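Local coordinates for probable ss-1,3-N-acetylglucosaminyltransferase (Staphylococcus aureus, PDB 6H4F), which belongs to the family 2 glycosyltransferases of the GT-A clan, as a probable transferase that also carries a TarS-type linker domain, at residues D162-S167 / H268-K273; Y274-L279 / K317-I322. All coordinates share one frame; numbering follows the deposited sequence.

Interaction 1 of 2, residues D162-S167 / H268-K273. With FQ8 ([(2~{R},3~{S},4~{S})-2,3,4,5-tetrakis(oxidanyl)pentyl] [(2~{R},3~{R},4~{S})-2,3,4-tris(oxidanyl)-5-[oxidanyl-[(2~{R},3~{S},4~{S})-2,3,4-tris(oxidanyl)-5-phosphonooxy-pentoxy]phosphoryl]oxy-pentyl] hydrogen phosphate), chain M.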
loop_
_atom_site.group_PDB
_atom_site.type_symbol
_atom_site.label_atom_id
_atom_site.label_comp_id
_atom_site.label_asym_id
_atom_site.label_seq_id
_atom_site.Cartn_x
_atom_site.Cartn_y
_atom_site.Cartn_z
ATOM N N ASP A 162 11.954 35.632 0.690
ATOM C CA ASP A 162 12.111 34.632 1.739
ATOM C C ASP A 162 12.141 33.254 1.076
ATOM O O ASP A 162 11.347 32.970 0.174
ATOM C CB ASP A 162 11.003 34.810 2.789
ATOM C CG ASP A 162 11.151 36.164 3.518
ATOM O OD1 ASP A 162 11.986 36.269 4.461
ATOM O OD2 ASP A 162 10.457 37.150 3.124
ATOM N N ILE A 163 13.067 32.400 1.526
ATOM C CA ILE A 163 13.275 31.109 0.907
ATOM C C ILE A 163 11.953 30.333 0.853
ATOM O O ILE A 163 11.583 29.832 -0.222
ATOM C CB ILE A 163 14.376 30.321 1.633
ATOM C CG1 ILE A 163 15.745 30.957 1.409
ATOM C CG2 ILE A 163 14.361 28.850 1.222
ATOM C CD1 ILE A 163 16.839 30.354 2.263
ATOM N N ILE A 164 11.231 30.251 1.974
ATOM C CA ILE A 164 10.047 29.395 2.016
ATOM C C ILE A 164 8.887 30.076 1.253
ATOM O O ILE A 164 8.281 29.466 0.347
ATOM C CB ILE A 164 9.638 29.078 3.465
ATOM C CG1 ILE A 164 10.760 28.420 4.269
ATOM C CG2 ILE A 164 8.309 28.320 3.505
ATOM C CD1 ILE A 164 10.935 26.945 4.084
ATOM N N ASP A 165 8.574 31.327 1.597
ATOM C CA ASP A 165 7.383 31.983 1.071
ATOM C C ASP A 165 7.511 32.298 -0.429
ATOM O O ASP A 165 6.494 32.424 -1.099
ATOM C CB ASP A 165 7.063 33.289 1.818
ATOM C CG ASP A 165 5.606 33.727 1.688
ATOM O OD1 ASP A 165 4.725 32.829 1.705
ATOM O OD2 ASP A 165 5.352 34.961 1.561
ATOM N N ASN A 166 8.734 32.426 -0.953
ATOM C CA ASN A 166 8.931 32.773 -2.367
ATOM C C ASN A 166 9.495 31.585 -3.163
ATOM O O ASN A 166 10.001 31.781 -4.251
ATOM C CB ASN A 166 9.800 34.023 -2.498
ATOM C CG ASN A 166 9.128 35.245 -1.920
ATOM O OD1 ASN A 166 9.590 35.787 -0.921
ATOM N ND2 ASN A 166 8.015 35.657 -2.520
ATOM N N SER A 167 9.398 30.363 -2.615
ATOM C CA SER A 167 9.654 29.124 -3.362
ATOM C C SER A 167 11.090 29.044 -3.895
ATOM O O SER A 167 11.304 28.441 -4.950
ATOM C CB SER A 167 8.681 28.959 -4.512
ATOM O OG SER A 167 7.352 29.041 -4.049
ATOM N N HIS A 268 15.371 23.169 10.789
ATOM C CA HIS A 268 14.470 22.047 10.566
ATOM C C HIS A 268 13.450 22.394 9.471
ATOM O O HIS A 268 13.128 21.550 8.652
ATOM C CB HIS A 268 13.720 21.632 11.841
ATOM C CG HIS A 268 14.595 21.101 12.918
ATOM N ND1 HIS A 268 15.677 20.293 12.654
ATOM C CD2 HIS A 268 14.525 21.229 14.269
ATOM C CE1 HIS A 268 16.250 19.953 13.790
ATOM N NE2 HIS A 268 15.572 20.521 14.790
ATOM N N GLN A 269 12.910 23.619 9.513
ATOM C CA GLN A 269 11.913 24.037 8.557
ATOM C C GLN A 269 12.519 24.060 7.139
ATOM O O GLN A 269 11.875 23.612 6.179
ATOM C CB GLN A 269 11.373 25.412 8.922
ATOM C CG GLN A 269 10.193 25.860 8.051
ATOM C CD GLN A 269 9.909 27.340 8.153
ATOM O OE1 GLN A 269 10.797 28.127 8.398
ATOM N NE2 GLN A 269 8.661 27.725 8.016
ATOM N N LEU A 270 13.739 24.605 7.019
ATOM C CA LEU A 270 14.422 24.686 5.741
ATOM C C LEU A 270 14.730 23.271 5.226
ATOM O O LEU A 270 14.502 22.980 4.055
ATOM C CB LEU A 270 15.708 25.509 5.895
ATOM C CG LEU A 270 15.519 27.010 6.103
ATOM C CD1 LEU A 270 16.816 27.678 6.475
ATOM C CD2 LEU A 270 14.970 27.656 4.860
ATOM N N ALA A 271 15.231 22.403 6.110
ATOM C CA ALA A 271 15.559 21.015 5.732
ATOM C C ALA A 271 14.302 20.311 5.228
ATOM O O ALA A 271 14.330 19.616 4.225
ATOM C CB ALA A 271 16.173 20.279 6.910
ATOM N N GLY A 272 13.185 20.508 5.935
ATOM C CA GLY A 272 11.910 19.903 5.560
ATOM C C GLY A 272 11.452 20.353 4.182
ATOM O O GLY A 272 10.882 19.558 3.398
ATOM N N LYS A 273 11.668 21.637 3.880
ATOM C CA LYS A 273 11.294 22.154 2.584
ATOM C C LYS A 273 12.206 21.525 1.515
ATOM O O LYS A 273 11.723 21.160 0.456
ATOM C CB LYS A 273 11.351 23.683 2.553
ATOM C CG LYS A 273 10.948 24.312 1.220
ATOM C CD LYS A 273 9.559 23.958 0.699
ATOM C CE LYS A 273 8.468 24.535 1.575
ATOM N NZ LYS A 273 7.140 23.952 1.242
HETATM O OAN FQ8 M . 3.816 23.534 -0.752
HETATM P PBL FQ8 M . 4.852 22.627 -1.578
HETATM O OAO FQ8 M . 4.555 21.129 -1.096
HETATM O OAA FQ8 M . 6.248 23.022 -1.316
HETATM O OAX FQ8 M . 4.402 22.708 -3.111
HETATM C CAS FQ8 M . 5.349 22.815 -4.173
HETATM C CBE FQ8 M . 4.628 23.324 -5.424
HETATM O OAG FQ8 M . 3.519 22.478 -5.724
HETATM C CBJ FQ8 M . 5.588 23.374 -6.617
HETATM O OAL FQ8 M . 6.513 22.286 -6.588
HETATM C CBF FQ8 M . 6.357 24.683 -6.548
HETATM O OAH FQ8 M . 5.438 25.749 -6.771
HETATM C CAU FQ8 M . 7.468 24.699 -7.605
HETATM O OAZ FQ8 M . 6.942 24.341 -8.883
HETATM P PBN FQ8 M . 7.503 25.054 -10.217
HETATM O OAQ FQ8 M . 7.593 26.612 -9.854
HETATM O OAC FQ8 M . 6.619 24.814 -11.377
HETATM O OBB FQ8 M . 9.007 24.551 -10.432
HETATM C CAW FQ8 M . 9.276 23.160 -10.619
HETATM C CBH FQ8 M . 10.761 22.856 -10.393
HETATM O OAJ FQ8 M . 11.302 23.742 -9.413
HETATM C CBK FQ8 M . 11.527 23.006 -11.710
HETATM O OAM FQ8 M . 10.758 22.440 -12.771
HETATM C CBG FQ8 M . 12.872 22.278 -11.622
HETATM O OAI FQ8 M . 12.653 20.911 -11.284
HETATM C CAV FQ8 M . 13.739 22.932 -10.549
HETATM O OBA FQ8 M . 15.107 22.908 -10.953
HETATM P PBM FQ8 M . 16.094 24.077 -10.461
HETATM O OAP FQ8 M . 15.885 24.155 -8.869
HETATM O OAB FQ8 M . 15.784 25.361 -11.129
HETATM O OAY FQ8 M . 17.597 23.574 -10.701
HETATM C CAT FQ8 M . 17.915 22.181 -10.717
HETATM C CBD FQ8 M . 18.768 21.859 -11.950
HETATM O OAF FQ8 M . 19.647 22.950 -12.239
HETATM C CBI FQ8 M . 19.594 20.593 -11.691
HETATM O OAK FQ8 M . 20.058 20.580 -10.340
HETATM C CBC FQ8 M . 18.750 19.342 -11.955
HETATM O OAE FQ8 M . 17.362 19.634 -11.773
HETATM C CAR FQ8 M . 18.990 18.865 -13.389
HETATM O OAD FQ8 M . 18.858 17.444 -13.449
#

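Interaction 2 of 2, residues Y274-L279 / K317-I322. With FQ8 ([(2~{R},3~{S},4~{S})-2,3,4,5-tetrakis(oxidanyl)pentyl] [(2~{R},3~{R},4~{S})-2,3,4-tris(oxidanyl)-5-[oxidanyl-[(2~{R},3~{S},4~{S})-2,3,4-tris(oxidanyl)-5-phosphonooxy-pentoxy]phosphoryl]oxy-pentyl] hydrogen phosphate), chain M.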
loop_
_atom_site.group_PDB
_atom_site.type_symbol
_atom_site.label_atom_id
_atom_site.label_comp_id
_atom_site.label_asym_id
_atom_site.label_seq_id
_atom_site.Cartn_x
_atom_site.Cartn_y
_atom_site.Cartn_z
ATOM N N TYR A 274 13.512 21.386 1.793
ATOM C CA TYR A 274 14.392 20.770 0.800
ATOM C C TYR A 274 13.934 19.323 0.557
ATOM O O TYR A 274 13.886 18.886 -0.585
ATOM C CB TYR A 274 15.895 20.841 1.126
ATOM C CG TYR A 274 16.680 20.344 -0.060
ATOM C CD1 TYR A 274 16.875 21.144 -1.174
ATOM C CD2 TYR A 274 17.060 19.018 -0.149
ATOM C CE1 TYR A 274 17.491 20.663 -2.316
ATOM C CE2 TYR A 274 17.661 18.514 -1.295
ATOM C CZ TYR A 274 17.869 19.334 -2.385
ATOM O OH TYR A 274 18.447 18.827 -3.512
ATOM N N THR A 275 13.579 18.602 1.627
ATOM C CA THR A 275 13.129 17.228 1.511
ATOM C C THR A 275 11.915 17.161 0.577
ATOM O O THR A 275 11.837 16.288 -0.294
ATOM C CB THR A 275 12.811 16.615 2.885
ATOM O OG1 THR A 275 14.000 16.632 3.675
ATOM C CG2 THR A 275 12.291 15.202 2.769
ATOM N N THR A 276 10.974 18.088 0.750
ATOM C CA THR A 276 9.793 18.142 -0.086
ATOM C C THR A 276 10.203 18.320 -1.555
ATOM O O THR A 276 9.706 17.592 -2.426
ATOM C CB THR A 276 8.837 19.258 0.351
ATOM O OG1 THR A 276 8.499 19.071 1.729
ATOM C CG2 THR A 276 7.573 19.294 -0.486
ATOM N N ARG A 277 11.111 19.273 -1.819
ATOM C CA ARG A 277 11.554 19.563 -3.171
ATOM C C ARG A 277 12.213 18.315 -3.783
ATOM O O ARG A 277 11.981 17.988 -4.947
ATOM C CB ARG A 277 12.511 20.759 -3.211
ATOM C CG ARG A 277 13.135 20.997 -4.586
ATOM C CD ARG A 277 14.624 20.645 -4.701
ATOM N NE ARG A 277 15.065 20.382 -6.065
ATOM C CZ ARG A 277 15.289 21.322 -6.992
ATOM N NH1 ARG A 277 15.013 22.607 -6.758
ATOM N NH2 ARG A 277 15.792 20.980 -8.164
ATOM N N LEU A 278 13.019 17.623 -2.969
ATOM C CA LEU A 278 13.715 16.420 -3.382
ATOM C C LEU A 278 12.706 15.332 -3.774
ATOM O O LEU A 278 12.903 14.633 -4.771
ATOM C CB LEU A 278 14.610 15.973 -2.231
ATOM C CG LEU A 278 15.444 14.717 -2.468
ATOM C CD1 LEU A 278 16.403 14.926 -3.640
ATOM C CD2 LEU A 278 16.227 14.363 -1.209
ATOM N N LEU A 279 11.625 15.194 -2.999
ATOM C CA LEU A 279 10.620 14.188 -3.281
ATOM C C LEU A 279 9.760 14.609 -4.477
ATOM O O LEU A 279 9.298 13.753 -5.207
ATOM C CB LEU A 279 9.756 13.954 -2.040
ATOM C CG LEU A 279 10.492 13.300 -0.882
ATOM C CD1 LEU A 279 9.626 13.256 0.363
ATOM C CD2 LEU A 279 10.940 11.912 -1.259
ATOM N N LYS A 317 8.107 17.073 10.165
ATOM C CA LYS A 317 6.807 17.731 10.271
ATOM C C LYS A 317 6.708 18.929 9.314
ATOM O O LYS A 317 5.606 19.434 9.073
ATOM C CB LYS A 317 6.508 18.173 11.710
ATOM C CG LYS A 317 7.419 19.258 12.276
ATOM C CD LYS A 317 7.207 19.474 13.775
ATOM C CE LYS A 317 8.288 20.314 14.420
ATOM N NZ LYS A 317 9.474 19.498 14.745
ATOM N N TYR A 318 7.836 19.400 8.778
ATOM C CA TYR A 318 7.824 20.520 7.823
ATOM C C TYR A 318 7.815 20.019 6.369
ATOM O O TYR A 318 7.858 20.819 5.452
ATOM C CB TYR A 318 9.008 21.435 8.091
ATOM C CG TYR A 318 8.978 22.084 9.449
ATOM C CD1 TYR A 318 8.056 23.065 9.758
ATOM C CD2 TYR A 318 9.885 21.709 10.423
ATOM C CE1 TYR A 318 8.007 23.639 11.021
ATOM C CE2 TYR A 318 9.886 22.302 11.674
ATOM C CZ TYR A 318 8.945 23.269 11.974
ATOM O OH TYR A 318 8.966 23.835 13.216
ATOM N N VAL A 319 7.771 18.699 6.171
ATOM C CA VAL A 319 7.599 18.115 4.856
ATOM C C VAL A 319 6.111 18.114 4.525
ATOM O O VAL A 319 5.297 17.802 5.395
ATOM C CB VAL A 319 8.176 16.691 4.821
ATOM C CG1 VAL A 319 7.955 16.024 3.478
ATOM C CG2 VAL A 319 9.651 16.686 5.183
ATOM N N THR A 320 5.760 18.452 3.284
ATOM C CA THR A 320 4.365 18.406 2.856
ATOM C C THR A 320 3.811 16.996 3.088
ATOM O O THR A 320 4.424 16.020 2.700
ATOM C CB THR A 320 4.220 18.860 1.402
ATOM O OG1 THR A 320 4.823 20.154 1.303
ATOM C CG2 THR A 320 2.784 18.936 0.954
ATOM N N GLN A 321 2.640 16.898 3.707
ATOM C CA GLN A 321 2.259 15.702 4.435
ATOM C C GLN A 321 1.758 14.587 3.502
ATOM O O GLN A 321 1.740 13.439 3.936
ATOM C CB GLN A 321 1.293 16.023 5.577
ATOM C CG GLN A 321 2.009 16.572 6.814
ATOM C CD GLN A 321 3.051 15.630 7.396
ATOM O OE1 GLN A 321 2.754 14.516 7.826
ATOM N NE2 GLN A 321 4.296 16.078 7.428
ATOM N N ILE A 322 1.442 14.870 2.232
ATOM C CA ILE A 322 1.187 13.790 1.263
ATOM C C ILE A 322 2.391 12.851 1.160
ATOM O O ILE A 322 2.218 11.711 0.748
ATOM C CB ILE A 322 0.814 14.291 -0.150
ATOM C CG1 ILE A 322 1.835 15.269 -0.708
ATOM C CG2 ILE A 322 -0.594 14.862 -0.173
ATOM C CD1 ILE A 322 1.688 15.489 -2.196
HETATM O OAN FQ8 M . 3.816 23.534 -0.752
HETATM P PBL FQ8 M . 4.852 22.627 -1.578
HETATM O OAO FQ8 M . 4.555 21.129 -1.096
HETATM O OAA FQ8 M . 6.248 23.022 -1.316
HETATM O OAX FQ8 M . 4.402 22.708 -3.111
HETATM C CAS FQ8 M . 5.349 22.815 -4.173
HETATM C CBE FQ8 M . 4.628 23.324 -5.424
HETATM O OAG FQ8 M . 3.519 22.478 -5.724
HETATM C CBJ FQ8 M . 5.588 23.374 -6.617
HETATM O OAL FQ8 M . 6.513 22.286 -6.588
HETATM C CBF FQ8 M . 6.357 24.683 -6.548
HETATM O OAH FQ8 M . 5.438 25.749 -6.771
HETATM C CAU FQ8 M . 7.468 24.699 -7.605
HETATM O OAZ FQ8 M . 6.942 24.341 -8.883
HETATM P PBN FQ8 M . 7.503 25.054 -10.217
HETATM O OAQ FQ8 M . 7.593 26.612 -9.854
HETATM O OAC FQ8 M . 6.619 24.814 -11.377
HETATM O OBB FQ8 M . 9.007 24.551 -10.432
HETATM C CAW FQ8 M . 9.276 23.160 -10.619
HETATM C CBH FQ8 M . 10.761 22.856 -10.393
HETATM O OAJ FQ8 M . 11.302 23.742 -9.413
HETATM C CBK FQ8 M . 11.527 23.006 -11.710
HETATM O OAM FQ8 M . 10.758 22.440 -12.771
HETATM C CBG FQ8 M . 12.872 22.278 -11.622
HETATM O OAI FQ8 M . 12.653 20.911 -11.284
HETATM C CAV FQ8 M . 13.739 22.932 -10.549
HETATM O OBA FQ8 M . 15.107 22.908 -10.953
HETATM P PBM FQ8 M . 16.094 24.077 -10.461
HETATM O OAP FQ8 M . 15.885 24.155 -8.869
HETATM O OAB FQ8 M . 15.784 25.361 -11.129
HETATM O OAY FQ8 M . 17.597 23.574 -10.701
HETATM C CAT FQ8 M . 17.915 22.181 -10.717
HETATM C CBD FQ8 M . 18.768 21.859 -11.950
HETATM O OAF FQ8 M . 19.647 22.950 -12.239
HETATM C CBI FQ8 M . 19.594 20.593 -11.691
HETATM O OAK FQ8 M . 20.058 20.580 -10.340
HETATM C CBC FQ8 M . 18.750 19.342 -11.955
HETATM O OAE FQ8 M . 17.362 19.634 -11.773
HETATM C CAR FQ8 M . 18.990 18.865 -13.389
HETATM O OAD FQ8 M . 18.858 17.444 -13.449
HETATM O O HOH W 1 7.412 21.612 2.816
#

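Interaction 1 of 2, residues D162-S167 / H268-K273
I164 lays its CD1 methyl over the aliphatic root of K273, 3.6 Å from K273 CB and 3.9 Å from K273 CG. Its CG1 leaves CB anti to the carbonyl carbon (chi1 -57°), and a further bend at chi2 (-82°) sets CD1 against helix 264-281 among Q269, L270 and K273. On one flank the side chain of Q269 passes at a slant, with Q269 CD 4.1 Å from I164 CG1; the polar end is occupied elsewhere, since its OE1 is bonded to K266 on the same helix. L270 CD2 meets both isoleucines, touching I163 CG2 at 3.9 Å, and its chain crosses that of I163 at about a right angle. Behind this layer I163 rests on F169, M208 and Y213, and L270 on I255 of helix 242-256.

The loop holds its own shape. N166 OD1 accepts the N-H of D162 at 2.9 Å through an in-plane lone pair, nearly straight at 167°, while the backbone N of N166 returns a bond to D162 O; a type I turn from I164 to S167 overlaps this bracket.

The methylene chain of K273 bends at chi2 and chi3, bringing NZ to FQ8 OAA, to which it donates at 2.9 Å. With no hydrogen bond between the segments, the contact is a greasy cover on the lysine stem, while the ammonium group, if protonated as expected, probably offsets phosphate charge.

Interaction 2 of 2, residues Y274-L279 / K317-I322
Polar contacts centre on T276 OG1, which receives the backbone N-H of T320 at 3.2 Å (angle 160°). The same oxygen is bonded to the carbonyl of G272 one turn earlier and accepts a hydrogen bond from a water at 3.0 Å, so three bonds grip one buried hydroxyl. That water also donates to Y318 O at 2.8 Å and, weakly, to T320 OG1, stitching the loop between helices 294-308 and 324-331 onto helix 264-281. Within the loop, Q321 NE2 turns back to V319 O.

Apolar contacts flank this network. V319 sends CG2 to T275 CG2, 3.9 Å away, the two side chains crossing at about a right angle, and its CG1 extends toward L279 CD1; L327 of the following helix packs against both T275 and V319.

A third group of contacts reaches the ligand. T320 OG1 donates to FQ8 OAO at 2.6 Å. With OG1 beside the backbone N (chi1 -56°), T276 turns its CG2 methyl across T320, in van der Waals contact 3.4 Å from T320 OG1. R277 presents its guanidinium edge-on to another phosphate: NH1 reaches FQ8 OAP at 2.8 Å and is also bonded to F169 O, whereas the NH2 bonds to OAP and OBA are weak. Chemically, T276 probably helps to position T320, whose hydroxyl meets the phosphate, as a second-shell residue would.

Overall arrangement
Interactions 1 and 2 use successive parts of helix 264-281, and their centres lie 10 Å apart. They also touch directly: Q269 CA packs on Y318 CD2 at 3.6 Å, and G272 O meets V319 CG2 at the same distance, so loop 317-322 overlaps the helix turns of both contacts. FQ8 unites them chemically. K273 from interaction 1 and T320 from interaction 2 bind different oxygens of one terminal phosphate, whereas R277 holds the third phosphate along the ligand, beyond a middle one; D199, Y170, L172 and R280 add further bonds. The worked example illustrates how one helix, with a packed loop that adds T320, can present spaced donors to an extended ligand with three separate phosphate groups.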